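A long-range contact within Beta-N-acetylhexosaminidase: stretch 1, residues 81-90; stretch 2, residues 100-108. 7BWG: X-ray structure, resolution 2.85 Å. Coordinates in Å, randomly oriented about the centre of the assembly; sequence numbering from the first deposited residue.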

ATOM      1  N   GLU A  81     -15.145   8.228 -25.671  1.00 27.21           N
ATOM      2  CA  GLU A  81     -16.112   7.230 -26.109  1.00 31.39           C
ATOM      3  C   GLU A  81     -15.861   5.901 -25.410  1.00 40.69           C
ATOM      4  O   GLU A  81     -16.533   5.572 -24.426  1.00 46.57           O
ATOM      5  CB  GLU A  81     -16.054   7.052 -27.628  1.00 30.44           C
ATOM      6  N   GLY A  82     -14.902   5.139 -25.902  1.00 36.31           N
ATOM      7  CA  GLY A  82     -14.576   3.866 -25.293  1.00 41.71           C
ATOM      8  C   GLY A  82     -15.028   2.698 -26.153  1.00 46.70           C
ATOM      9  O   GLY A  82     -15.972   2.798 -26.948  1.00 49.52           O
ATOM     10  N   GLY A  83     -14.344   1.570 -25.986  1.00 51.93           N
ATOM     11  CA  GLY A  83     -14.656   0.378 -26.748  1.00 52.71           C
ATOM     12  C   GLY A  83     -13.473  -0.130 -27.545  1.00 57.83           C
ATOM     13  O   GLY A  83     -13.280  -1.341 -27.683  1.00 62.87           O
ATOM     14  N   GLY A  84     -12.674   0.793 -28.074  1.00 52.16           N
ATOM     15  CA  GLY A  84     -11.495   0.439 -28.826  1.00 48.13           C
ATOM     16  C   GLY A  84     -10.343   0.046 -27.925  1.00 47.11           C
ATOM     17  O   GLY A  84     -10.521  -0.237 -26.737  1.00 47.56           O
ATOM     18  N   PRO A  85      -9.132   0.026 -28.479  1.00 38.82           N
ATOM     19  CA  PRO A  85      -7.965  -0.365 -27.681  1.00 40.21           C
ATOM     20  C   PRO A  85      -7.714   0.611 -26.541  1.00 38.72           C
ATOM     21  O   PRO A  85      -8.133   1.771 -26.570  1.00 40.81           O
ATOM     22  CB  PRO A  85      -6.817  -0.346 -28.696  1.00 35.98           C
ATOM     23  N   ALA A  86      -7.024   0.116 -25.518  1.00 34.37           N
ATOM     24  CA  ALA A  86      -6.713   0.936 -24.356  1.00 32.69           C
ATOM     25  C   ALA A  86      -5.716   2.029 -24.725  1.00 30.41           C
ATOM     26  O   ALA A  86      -4.915   1.881 -25.652  1.00 31.89           O
ATOM     27  CB  ALA A  86      -6.156   0.075 -23.224  1.00 39.27           C
ATOM     28  N   GLU A  87      -5.760   3.125 -23.959  1.00 30.34           N
ATOM     29  CA  GLU A  87      -5.010   4.358 -24.207  1.00 27.82           C
ATOM     30  C   GLU A  87      -4.858   4.665 -25.694  1.00 29.39           C
ATOM     31  O   GLU A  87      -3.797   5.108 -26.143  1.00 29.71           O
ATOM     32  CB  GLU A  87      -3.635   4.323 -23.522  1.00 26.92           C
ATOM     33  CG  GLU A  87      -2.974   2.960 -23.389  1.00 31.16           C
ATOM     34  CD  GLU A  87      -1.762   2.985 -22.482  1.00 29.01           C
ATOM     35  OE1 GLU A  87      -1.633   3.937 -21.684  1.00 30.03           O
ATOM     36  OE2 GLU A  87      -0.935   2.054 -22.571  1.00 24.34           O
ATOM     37  N   SER A  88      -5.922   4.439 -26.460  1.00 28.92           N
ATOM     38  CA  SER A  88      -5.976   4.754 -27.878  1.00 25.26           C
ATOM     39  C   SER A  88      -6.939   5.913 -28.103  1.00 26.64           C
ATOM     40  O   SER A  88      -7.796   6.206 -27.265  1.00 27.14           O
ATOM     41  CB  SER A  88      -6.416   3.535 -28.695  1.00 26.58           C
ATOM     42  OG  SER A  88      -7.773   3.216 -28.441  1.00 27.65           O
ATOM     43  N   TYR A  89      -6.790   6.576 -29.247  1.00 30.42           N
ATOM     44  CA  TYR A  89      -7.625   7.729 -29.547  1.00 27.68           C
ATOM     45  C   TYR A  89      -7.814   7.861 -31.050  1.00 25.54           C
ATOM     46  O   TYR A  89      -7.151   7.194 -31.850  1.00 22.59           O
ATOM     47  CB  TYR A  89      -7.032   9.020 -28.970  1.00 20.91           C
ATOM     48  CG  TYR A  89      -5.721   9.445 -29.599  1.00 20.43           C
ATOM     49  CD1 TYR A  89      -5.698  10.232 -30.745  1.00 20.75           C
ATOM     50  CD2 TYR A  89      -4.507   9.068 -29.041  1.00 23.43           C
ATOM     51  CE1 TYR A  89      -4.506  10.623 -31.320  1.00 21.52           C
ATOM     52  CE2 TYR A  89      -3.309   9.458 -29.607  1.00 22.63           C
ATOM     53  CZ  TYR A  89      -3.314  10.234 -30.746  1.00 18.79           C
ATOM     54  OH  TYR A  89      -2.123  10.623 -31.316  1.00 18.38           O
ATOM     55  N   ALA A  90      -8.736   8.746 -31.420  1.00 26.44           N
ATOM     56  CA  ALA A  90      -8.964   9.140 -32.803  1.00 24.46           C
ATOM     57  C   ALA A  90      -8.978  10.659 -32.870  1.00 22.14           C
ATOM     58  O   ALA A  90      -9.708  11.308 -32.115  1.00 22.07           O
ATOM     59  CB  ALA A  90     -10.278   8.566 -33.341  1.00 20.08           C
ATOM     60  N   VAL A 100     -11.057  15.073 -30.866  1.00 29.05           N
ATOM     61  CA  VAL A 100     -10.178  14.049 -30.315  1.00 25.44           C
ATOM     62  C   VAL A 100     -11.036  13.121 -29.466  1.00 27.61           C
ATOM     63  O   VAL A 100     -11.654  13.557 -28.487  1.00 31.06           O
ATOM     64  CB  VAL A 100      -9.037  14.655 -29.485  1.00 25.58           C
ATOM     65  CG1 VAL A 100      -8.194  13.551 -28.872  1.00 20.89           C
ATOM     66  CG2 VAL A 100      -8.181  15.572 -30.347  1.00 26.66           C
ATOM     67  N   THR A 101     -11.079  11.844 -29.841  1.00 25.73           N
ATOM     68  CA  THR A 101     -11.937  10.862 -29.184  1.00 27.28           C
ATOM     69  C   THR A 101     -11.083   9.687 -28.729  1.00 26.96           C
ATOM     70  O   THR A 101     -10.577   8.926 -29.560  1.00 22.62           O
ATOM     71  CB  THR A 101     -13.051  10.392 -30.117  1.00 27.89           C
ATOM     72  OG1 THR A 101     -13.845  11.514 -30.521  1.00 26.33           O
ATOM     73  CG2 THR A 101     -13.937   9.380 -29.410  1.00 25.46           C
ATOM     74  N   GLY A 102     -10.934   9.534 -27.416  1.00 27.94           N
ATOM     75  CA  GLY A 102     -10.169   8.433 -26.867  1.00 29.07           C
ATOM     76  C   GLY A 102     -11.019   7.428 -26.120  1.00 28.84           C
ATOM     77  O   GLY A 102     -12.157   7.722 -25.742  1.00 27.44           O
ATOM     78  N   ALA A 103     -10.479   6.228 -25.903  1.00 29.10           N
ATOM     79  CA  ALA A 103     -11.199   5.209 -25.153  1.00 32.72           C
ATOM     80  C   ALA A 103     -11.036   5.366 -23.647  1.00 32.42           C
ATOM     81  O   ALA A 103     -11.899   4.905 -22.892  1.00 33.87           O
ATOM     82  CB  ALA A 103     -10.738   3.814 -25.583  1.00 40.84           C
ATOM     83  N   ASP A 104      -9.955   5.992 -23.198  1.00 34.39           N
ATOM     84  CA  ASP A 104      -9.693   6.261 -21.791  1.00 32.69           C
ATOM     85  C   ASP A 104      -9.594   7.766 -21.577  1.00 26.90           C
ATOM     86  O   ASP A 104      -9.742   8.562 -22.508  1.00 28.60           O
ATOM     87  CB  ASP A 104      -8.399   5.585 -21.330  1.00 33.46           C
ATOM     88  CG  ASP A 104      -8.279   4.153 -21.809  1.00 35.91           C
ATOM     89  OD1 ASP A 104      -7.153   3.615 -21.781  1.00 53.92           O
ATOM     90  OD2 ASP A 104      -9.304   3.563 -22.202  1.00 37.71           O
ATOM     91  N   ALA A 105      -9.344   8.150 -20.323  1.00 25.96           N
ATOM     92  CA  ALA A 105      -8.811   9.480 -20.062  1.00 24.20           C
ATOM     93  C   ALA A 105      -7.363   9.575 -20.521  1.00 28.96           C
ATOM     94  O   ALA A 105      -6.894  10.660 -20.882  1.00 26.96           O
ATOM     95  CB  ALA A 105      -8.925   9.816 -18.575  1.00 26.43           C
ATOM     96  N   ALA A 106      -6.649   8.448 -20.520  1.00 30.23           N
ATOM     97  CA  ALA A 106      -5.289   8.422 -21.045  1.00 26.40           C
ATOM     98  C   ALA A 106      -5.290   8.513 -22.565  1.00 27.07           C
ATOM     99  O   ALA A 106      -4.481   9.239 -23.154  1.00 26.04           O
ATOM    100  CB  ALA A 106      -4.571   7.155 -20.579  1.00 27.12           C
ATOM    101  N   GLY A 107      -6.190   7.773 -23.219  1.00 29.30           N
ATOM    102  CA  GLY A 107      -6.277   7.843 -24.669  1.00 28.72           C
ATOM    103  C   GLY A 107      -6.577   9.246 -25.157  1.00 24.98           C
ATOM    104  O   GLY A 107      -5.942   9.745 -26.089  1.00 23.68           O
ATOM    105  N   LEU A 108      -7.553   9.901 -24.526  1.00 22.27           N
ATOM    106  CA  LEU A 108      -7.814  11.304 -24.823  1.00 23.80           C
ATOM    107  C   LEU A 108      -6.595  12.161 -24.504  1.00 22.98           C
ATOM    108  O   LEU A 108      -6.261  13.086 -25.254  1.00 21.47           O
ATOM    109  CB  LEU A 108      -9.035  11.780 -24.036  1.00 29.29           C
ATOM    110  CG  LEU A 108      -9.916  12.886 -24.625  1.00 29.25           C
ATOM    111  CD1 LEU A 108     -11.133  13.098 -23.747  1.00 26.94           C
ATOM    112  CD2 LEU A 108      -9.161  14.196 -24.795  1.00 24.07           C
TER

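The two stretches meet as a short antiparallel ladder that opens into a loop packed against a helix start. Ala-90 and Thr-101 form the hydrogen-bonded pair, with Ala-90 N to Thr-101 O at 2.6 Å (146° at the hydrogen) and Thr-101 N to Ala-90 O at 2.7 Å (167°). Tyr-89 and Gly-102 form the adjacent non-hydrogen-bonded pair, their CA atoms 3.8 Å apart. One further backbone bond follows beyond the bridged pairs: Ala-103 N donates to Ser-88 O at 3.0 Å and 161°. Ser-88 O also receives a CA-H...O contact from Gly-107 CA at 3.4 Å, where the helix lies against the loop. Glycine permits this approach: an ideal CB on Gly-107 would lie 2.2 Å from Ser-88 O, a clash. At Gly-102 the obstacle lies within its own stretch, where a CB would come 2.3 Å from Leu-108 N.

Among side chains, Asp-104 precedes the helix yet makes no capping bond; its OD1 instead accepts from Glu-87 N at 2.6 Å and 160°. Ala-103 points toward the first stretch, its CB 3.5 Å from Pro-85 O. Within the first stretch, Pro-85 O accepts a very short hydrogen bond, 2.4 Å, from Ser-88 OG. Tyr-89 CB lies 3.2 Å from Gly-107 O, while the end of its side chain leads away.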